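Local coordinates for capsular polysaccharide biosynthesis protein (Vibrio cholerae, PDB 1XPJ) that is of unknown function but belongs to the haloacid dehalogenase-like hydrolases and may act as a metal-dependent phosphatase in capsular polysaccharide biosynthesis, at the interface of chains A and B and the interface of chains A and C. Coordinates in Å, arbitrary orientation; residue numbers count along the deposited sequence, not the author numbering. Chains: chain A/B/C, hypothetical protein.

Contact 1: the interface of chains A and B. Residues chain A 81-82, 84; chain B 57, 59-60.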
loop_
_atom_site.group_PDB
_atom_site.type_symbol
_atom_site.label_atom_id
_atom_site.label_comp_id
_atom_site.label_asym_id
_atom_site.label_seq_id
_atom_site.Cartn_x
_atom_site.Cartn_y
_atom_site.Cartn_z
ATOM N N ASP A 81 -13.400 -4.938 12.467
ATOM C CA ASP A 81 -13.416 -5.873 11.350
ATOM C C ASP A 81 -12.154 -5.818 10.506
ATOM O O ASP A 81 -11.851 -6.781 9.820
ATOM C CB ASP A 81 -14.606 -5.592 10.459
ATOM C CG ASP A 81 -15.894 -5.708 11.194
ATOM O OD1 ASP A 81 -16.331 -6.855 11.432
ATOM O OD2 ASP A 81 -16.529 -4.712 11.582
ATOM N N GLU A 82 -11.432 -4.696 10.545
ATOM C CA GLU A 82 -10.177 -4.555 9.800
ATOM C C GLU A 82 -9.182 -3.721 10.584
ATOM O O GLU A 82 -9.586 -2.845 11.341
ATOM C CB GLU A 82 -10.397 -3.858 8.451
ATOM C CG GLU A 82 -11.069 -4.691 7.365
ATOM C CD GLU A 82 -11.380 -3.862 6.130
ATOM O OE1 GLU A 82 -10.627 -2.890 5.854
ATOM O OE2 GLU A 82 -12.357 -4.177 5.422
ATOM N N LEU A 84 -5.659 -1.427 9.515
ATOM C CA LEU A 84 -4.897 -0.891 8.409
ATOM C C LEU A 84 -3.791 -0.035 9.017
ATOM O O LEU A 84 -4.073 0.882 9.776
ATOM C CB LEU A 84 -5.804 -0.027 7.518
ATOM C CG LEU A 84 -6.910 -0.664 6.637
ATOM C CD1 LEU A 84 -7.571 0.415 5.788
ATOM C CD2 LEU A 84 -6.381 -1.781 5.725
ATOM N N ASN B 57 -8.144 -7.916 0.465
ATOM C CA ASN B 57 -8.400 -7.074 1.641
ATOM C C ASN B 57 -7.305 -7.224 2.714
ATOM O O ASN B 57 -7.348 -8.132 3.549
ATOM C CB ASN B 57 -9.800 -7.367 2.227
ATOM C CG ASN B 57 -10.258 -6.320 3.253
ATOM O OD1 ASN B 57 -9.456 -5.526 3.763
ATOM N ND2 ASN B 57 -11.549 -6.322 3.560
ATOM N N GLY B 59 -6.777 -5.303 5.273
ATOM C CA GLY B 59 -7.329 -5.110 6.607
ATOM C C GLY B 59 -7.596 -6.418 7.338
ATOM O O GLY B 59 -7.447 -6.498 8.568
ATOM N N LYS B 60 -7.995 -7.436 6.575
ATOM C CA LYS B 60 -8.218 -8.780 7.085
ATOM C C LYS B 60 -6.925 -9.584 7.207
ATOM O O LYS B 60 -6.739 -10.296 8.192
ATOM C CB LYS B 60 -9.216 -9.538 6.201
ATOM C CG LYS B 60 -10.631 -8.954 6.207
ATOM C CD LYS B 60 -11.379 -9.270 7.497
ATOM C CE LYS B 60 -12.803 -8.688 7.500
ATOM N NZ LYS B 60 -13.535 -8.900 6.219
#
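With CG beside the backbone N (chi1 -74°) and the chain extended beyond it, A:Glu82 carries its carboxylate to B:Asn57, across the start of helix 58-64 of chain B. From the other side, B:Asn57 swings its CG anti to its own backbone N, which turns the amide towards that carboxylate. The two side chains meet nearly at a right angle, with their flat ends 85° apart. B:Asn57 ND2 donates a nearly straight hydrogen bond of 3.0 Å to A:Glu82 OE2. The acceptor lies in the plane of the amide, yet the N-H comes down on the carboxylate from above its plane, a direction less suited to an oxygen acceptor than an in-plane approach. B:Asn57 OD1 also lies beside the carboxylate and makes a weak hydrogen bond of 3.1 Å (122° at H) with the backbone N of B:Gly59, a link that may help to hold the amide. The aliphatic part of the glutamate contributes as well, A:Glu82 CB lying 3.8 Å from B:Gly59 CA. Further along strand 82-85, A:Leu84 CD2 approaches the same glycine at 3.6 Å from B:Gly59 CA. B:Lys60 lies with its CE near the carbonyl O of A:Asp81, while its amine NZ stays 4.9 Å from A:Glu82 OE2; the amine may attract the carboxylate at long range, without a salt bridge, and the helix start may add to it. The site illustrates how a carboxylate-to-amide bond and close packing of the glutamate stem on a glycine may contribute to pairing a strand with a helix start; it occurs twice by two-fold symmetry and may help to hold chains A and B together.

Contact 2: the interface of chains A and C. Residues chain A 95, 97; chain C 4, 33, 36, 102, 107, 112, 115.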
loop_
_atom_site.group_PDB
_atom_site.type_symbol
_atom_site.label_atom_id
_atom_site.label_comp_id
_atom_site.label_asym_id
_atom_site.label_seq_id
_atom_site.Cartn_x
_atom_site.Cartn_y
_atom_site.Cartn_z
ATOM N N PHE A 95 -2.625 18.126 9.968
ATOM C CA PHE A 95 -3.985 17.615 10.189
ATOM C C PHE A 95 -4.650 17.137 8.903
ATOM O O PHE A 95 -4.141 17.354 7.787
ATOM C CB PHE A 95 -4.884 18.627 10.942
ATOM C CG PHE A 95 -4.985 20.017 10.295
ATOM C CD1 PHE A 95 -6.010 20.315 9.404
ATOM C CD2 PHE A 95 -4.087 21.015 10.616
ATOM C CE1 PHE A 95 -6.113 21.595 8.816
ATOM C CE2 PHE A 95 -4.177 22.287 10.053
ATOM C CZ PHE A 95 -5.191 22.586 9.161
ATOM N N ILE A 97 -7.951 16.997 6.305
ATOM C CA ILE A 97 -9.134 17.728 5.824
ATOM C C ILE A 97 -10.018 16.793 4.979
ATOM O O ILE A 97 -9.538 16.173 4.014
ATOM C CB ILE A 97 -8.752 18.986 4.989
ATOM C CG1 ILE A 97 -7.785 19.893 5.771
ATOM C CG2 ILE A 97 -10.016 19.751 4.556
ATOM C CD1 ILE A 97 -7.037 20.871 4.903
ATOM N N LEU C 4 -0.516 18.835 5.441
ATOM C CA LEU C 4 -1.949 18.749 5.359
ATOM C C LEU C 4 -2.264 17.513 4.510
ATOM O O LEU C 4 -1.693 17.335 3.421
ATOM C CB LEU C 4 -2.521 20.005 4.706
ATOM C CG LEU C 4 -3.260 21.036 5.564
ATOM C CD1 LEU C 4 -2.686 21.151 6.980
ATOM C CD2 LEU C 4 -3.248 22.403 4.860
ATOM N N LEU C 33 -5.505 26.452 1.049
ATOM C CA LEU C 33 -4.333 25.589 0.825
ATOM C C LEU C 33 -3.102 26.421 0.456
ATOM O O LEU C 33 -2.015 26.211 1.007
ATOM C CB LEU C 33 -4.611 24.577 -0.289
ATOM C CG LEU C 33 -4.649 23.064 -0.080
ATOM C CD1 LEU C 33 -5.277 22.676 1.247
ATOM C CD2 LEU C 33 -5.408 22.418 -1.227
ATOM N N TYR C 36 -1.612 28.125 3.381
ATOM C CA TYR C 36 -0.918 27.136 4.204
ATOM C C TYR C 36 0.412 26.696 3.602
ATOM O O TYR C 36 1.391 26.493 4.336
ATOM C CB TYR C 36 -1.804 25.914 4.486
ATOM C CG TYR C 36 -2.671 26.115 5.703
ATOM C CD1 TYR C 36 -3.832 26.892 5.629
ATOM C CD2 TYR C 36 -2.328 25.545 6.932
ATOM C CE1 TYR C 36 -4.638 27.095 6.733
ATOM C CE2 TYR C 36 -3.138 25.742 8.056
ATOM C CZ TYR C 36 -4.294 26.518 7.945
ATOM O OH TYR C 36 -5.103 26.731 9.035
ATOM N N VAL C 102 -10.386 18.067 10.324
ATOM C CA VAL C 102 -11.297 19.179 10.087
ATOM C C VAL C 102 -12.097 19.027 8.797
ATOM O O VAL C 102 -11.635 18.432 7.819
ATOM C CB VAL C 102 -10.616 20.608 10.135
ATOM C CG1 VAL C 102 -9.828 20.815 11.442
ATOM C CG2 VAL C 102 -9.764 20.878 8.899
ATOM N N PHE C 107 -11.945 24.499 7.771
ATOM C CA PHE C 107 -10.614 24.845 7.264
ATOM C C PHE C 107 -10.599 26.172 6.529
ATOM O O PHE C 107 -9.624 26.913 6.618
ATOM C CB PHE C 107 -10.120 23.741 6.318
ATOM C CG PHE C 107 -8.821 24.057 5.599
ATOM C CD1 PHE C 107 -7.622 24.197 6.303
ATOM C CD2 PHE C 107 -8.794 24.173 4.204
ATOM C CE1 PHE C 107 -6.413 24.466 5.629
ATOM C CE2 PHE C 107 -7.581 24.426 3.523
ATOM C CZ PHE C 107 -6.396 24.570 4.241
ATOM N N LEU C 112 -5.083 29.243 11.733
ATOM C CA LEU C 112 -4.298 28.204 12.404
ATOM C C LEU C 112 -4.473 28.198 13.928
ATOM O O LEU C 112 -4.591 27.126 14.527
ATOM C CB LEU C 112 -2.806 28.314 12.023
ATOM C CG LEU C 112 -2.023 27.019 11.746
ATOM C CD1 LEU C 112 -0.844 26.871 12.701
ATOM C CD2 LEU C 112 -2.904 25.750 11.770
ATOM N N ILE C 115 -7.788 26.521 14.597
ATOM C CA ILE C 115 -7.767 25.104 14.266
ATOM C C ILE C 115 -7.018 24.349 15.370
ATOM O O ILE C 115 -7.437 23.266 15.793
ATOM C CB ILE C 115 -7.164 24.856 12.864
ATOM C CG1 ILE C 115 -8.212 25.141 11.795
ATOM C CG2 ILE C 115 -6.686 23.413 12.709
ATOM C CD1 ILE C 115 -7.631 25.322 10.427
#
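The A:Phe95 ring is held between two aliphatic groups of chain C, with C:Leu4 CD1 over one face, 3.7 Å from the ring centre, and C:Ile115 CG2 over the opposite face at 4.0 Å. Both sit towards the rim. C:Phe107 CD1 comes to the edge in the ring plane, and C:Val102 CG2 approaches A:Phe95 CE1 at 3.7 Å, so several sides of the ring are in contact with chain C. At the far end of the ring, A:Phe95 CZ lies 3.9 Å from C:Tyr36 CE2. The second flat group, C:Phe107, receives A:Ile97 CD1 squarely over its centre, 3.5 Å above the plane. A:Ile97 CD1 also touches C:Leu4 CG at 3.8 Å, so C:Leu4 packs against both inserted residues. A:Phe95 has CG placed between its backbone N and carbonyl carbon, the more hindered setting (chi1 55°), which turns the ring in among the helices of chain C. A:Ile97 instead runs its CG1 branch beside C:Val102, the two side chains pointing the same way. C:Leu4, C:Val102, C:Phe107 and C:Ile115 carry the packing, with helix 27-38 at the margin. Parallel bridges pair A:Phe95 with C:Leu4 and A:Ile97 with C:Val102. Strand 95-97 of chain A thus fits into the parallel sheet of chain C between strands 101-102 and 3-6, the latter leading to the DLDGT motif of the haloacid dehalogenase family, which is consistent with a possible strand swap.

The centres of contact 1 and contact 2 lie about 28 Å apart, and they have no residue in common. Chain A serves both, through strand 82-85 and the residue before it in contact 1 and through strand 95-97 in contact 2, consecutive strands. The two differ: a small, partly polar patch in contact 1, and hydrophobic packing with sheet continuation in contact 2. Because the contacts use separate surfaces of chain A, it can meet chains B and C at once, and the two-fold symmetry repeats each with the chains exchanged, in keeping with the deposited four-chain assembly; the structure alone does not show which association exists in solution.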